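Probable ribonuclease HepT (Haemophilus influenzae, PDB 1JOG) is the probable RNase toxin of a type VII toxin-antitoxin system, neutralised by its cognate antitoxin MntA, probably through AMPylation. Local coordinates at residues M96-A101 with L129-F134. Sequence-based numbering, arbitrary orientation.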
loop_
_atom_site.group_PDB
_atom_site.type_symbol
_atom_site.label_atom_id
_atom_site.label_comp_id
_atom_site.label_asym_id
_atom_site.label_seq_id
_atom_site.Cartn_x
_atom_site.Cartn_y
_atom_site.Cartn_z
HETATM N N MSE A 96 -19.851 6.113 12.519
HETATM C CA MSE A 96 -18.740 6.753 11.880
HETATM C C MSE A 96 -17.494 6.771 12.745
HETATM O O MSE A 96 -16.411 6.999 12.227
HETATM C CB MSE A 96 -19.085 8.186 11.377
HETATM C CG MSE A 96 -19.530 9.271 12.367
HETATM SE SE MSE A 96 -20.139 10.997 11.521
HETATM C CE MSE A 96 -18.469 11.942 11.883
ATOM N N SER A 97 -17.599 6.485 14.037
ATOM C CA SER A 97 -16.387 6.528 14.885
ATOM C C SER A 97 -15.483 5.427 14.354
ATOM O O SER A 97 -14.259 5.563 14.265
ATOM C CB SER A 97 -16.747 6.257 16.332
ATOM O OG SER A 97 -17.465 5.057 16.417
ATOM N N LYS A 98 -16.108 4.366 13.892
ATOM C CA LYS A 98 -15.347 3.270 13.275
ATOM C C LYS A 98 -14.618 3.627 11.942
ATOM O O LYS A 98 -13.450 3.239 11.722
ATOM C CB LYS A 98 -16.276 2.110 12.992
ATOM C CG LYS A 98 -16.654 1.345 14.171
ATOM C CD LYS A 98 -17.593 0.254 13.782
ATOM C CE LYS A 98 -18.296 -0.245 15.017
ATOM N NZ LYS A 98 -19.380 0.703 15.402
ATOM N N TRP A 99 -15.306 4.328 11.039
ATOM C CA TRP A 99 -14.645 4.698 9.778
ATOM C C TRP A 99 -13.581 5.715 10.086
ATOM O O TRP A 99 -12.534 5.734 9.440
ATOM C CB TRP A 99 -15.655 5.218 8.762
ATOM C CG TRP A 99 -16.487 4.074 8.287
ATOM C CD1 TRP A 99 -17.724 3.626 8.805
ATOM C CD2 TRP A 99 -16.137 3.162 7.270
ATOM N NE1 TRP A 99 -18.116 2.500 8.141
ATOM C CE2 TRP A 99 -17.172 2.199 7.188
ATOM C CE3 TRP A 99 -15.049 3.054 6.413
ATOM C CZ2 TRP A 99 -17.133 1.147 6.291
ATOM C CZ3 TRP A 99 -15.020 1.978 5.543
ATOM C CH2 TRP A 99 -16.033 1.055 5.476
ATOM N N VAL A 100 -13.804 6.514 11.134
ATOM C CA VAL A 100 -12.800 7.482 11.506
ATOM C C VAL A 100 -11.555 6.711 11.954
ATOM O O VAL A 100 -10.416 7.068 11.650
ATOM C CB VAL A 100 -13.307 8.392 12.623
ATOM C CG1 VAL A 100 -12.150 9.163 13.198
ATOM C CG2 VAL A 100 -14.317 9.378 12.085
ATOM N N ALA A 101 -11.783 5.619 12.663
ATOM C CA ALA A 101 -10.682 4.801 13.133
ATOM C C ALA A 101 -10.064 4.056 11.931
ATOM O O ALA A 101 -8.846 3.874 11.885
ATOM C CB ALA A 101 -11.199 3.791 14.246
ATOM N N LEU A 129 -13.822 -6.143 8.301
ATOM C CA LEU A 129 -14.698 -6.866 7.427
ATOM C C LEU A 129 -16.170 -6.750 7.783
ATOM O O LEU A 129 -16.995 -6.623 6.901
ATOM C CB LEU A 129 -14.259 -8.298 7.327
ATOM C CG LEU A 129 -12.986 -8.408 6.467
ATOM C CD1 LEU A 129 -12.549 -9.795 6.718
ATOM C CD2 LEU A 129 -13.140 -8.132 4.887
ATOM N N ILE A 130 -16.521 -6.760 9.063
ATOM C CA ILE A 130 -17.946 -6.662 9.427
ATOM C C ILE A 130 -18.533 -5.340 8.924
ATOM O O ILE A 130 -19.518 -5.330 8.189
ATOM C CB ILE A 130 -18.113 -6.746 10.905
ATOM C CG1 ILE A 130 -17.944 -8.184 11.326
ATOM C CG2 ILE A 130 -19.440 -6.184 11.320
ATOM C CD1 ILE A 130 -17.065 -8.346 12.562
ATOM N N GLU A 131 -17.905 -4.234 9.308
ATOM C CA GLU A 131 -18.370 -2.887 8.903
ATOM C C GLU A 131 -18.411 -2.626 7.428
ATOM O O GLU A 131 -19.374 -2.074 6.893
ATOM C CB GLU A 131 -17.493 -1.772 9.536
ATOM C CG GLU A 131 -17.631 -1.619 11.046
ATOM C CD GLU A 131 -19.087 -1.542 11.503
ATOM O OE1 GLU A 131 -19.535 -2.409 12.295
ATOM O OE2 GLU A 131 -19.780 -0.630 11.046
ATOM N N SER A 132 -17.312 -2.978 6.781
ATOM C CA SER A 132 -17.148 -2.776 5.352
ATOM C C SER A 132 -18.222 -3.594 4.656
ATOM O O SER A 132 -18.805 -3.155 3.683
ATOM C CB SER A 132 -15.711 -3.165 4.903
ATOM O OG SER A 132 -15.423 -4.548 5.018
ATOM N N SER A 133 -18.454 -4.815 5.127
ATOM C CA SER A 133 -19.530 -5.616 4.548
ATOM C C SER A 133 -20.898 -4.982 4.828
ATOM O O SER A 133 -21.810 -5.196 4.070
ATOM C CB SER A 133 -19.583 -6.962 5.184
ATOM O OG SER A 133 -20.594 -7.787 4.651
ATOM N N PHE A 134 -21.088 -4.233 5.914
ATOM C CA PHE A 134 -22.435 -3.700 6.062
ATOM C C PHE A 134 -22.627 -2.651 5.008
ATOM O O PHE A 134 -23.639 -2.627 4.375
ATOM C CB PHE A 134 -22.704 -3.081 7.437
ATOM C CG PHE A 134 -23.320 -4.044 8.453
ATOM C CD1 PHE A 134 -22.501 -4.881 9.250
ATOM C CD2 PHE A 134 -24.713 -4.033 8.704
ATOM C CE1 PHE A 134 -23.046 -5.672 10.288
ATOM C CE2 PHE A 134 -25.262 -4.838 9.748
ATOM C CZ PHE A 134 -24.419 -5.650 10.537
HETATM O O HOH W 1 -19.978 1.932 10.479
#
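E131 meets K98 across the gap between two helices whose segment axes come no nearer than 11.1 Å, with 115° between their N-to-C directions. From CB outward, E131 first passes W99: CB lies 4.4 Å from W99 CZ2, well off the plane of the indole. At CG the chain bends (chi2 -49°) and touches the aliphatic part of the lysine; K98 CD is 3.3 Å from E131 CG, and the two side chains cross at about a right angle. The carboxylate carbon rests against the same methylene. K98 NZ, whose place is less sure, stays beyond salt-bridge range of OE1 and pairs with D95. OE2 takes a hydrogen bond from a water whose O lies 2.6 Å from E131 OE2, and that water accepts a weak one from W99 NE1, linking indole and carboxylate. Deeper in, the benzo end of W99 reaches the backbone of helix 125-140: E131 O is near the ring plane at its edge, while S132 CA sits obliquely 4.0 Å from CH2. This is plain helix-helix packing in an all-helical protein, over helix 36-68, whose S57, L58 and M61 pack on buried W99; L84 of helix 80-89 touches it too, and F15 of helix 8-26 packs on S132.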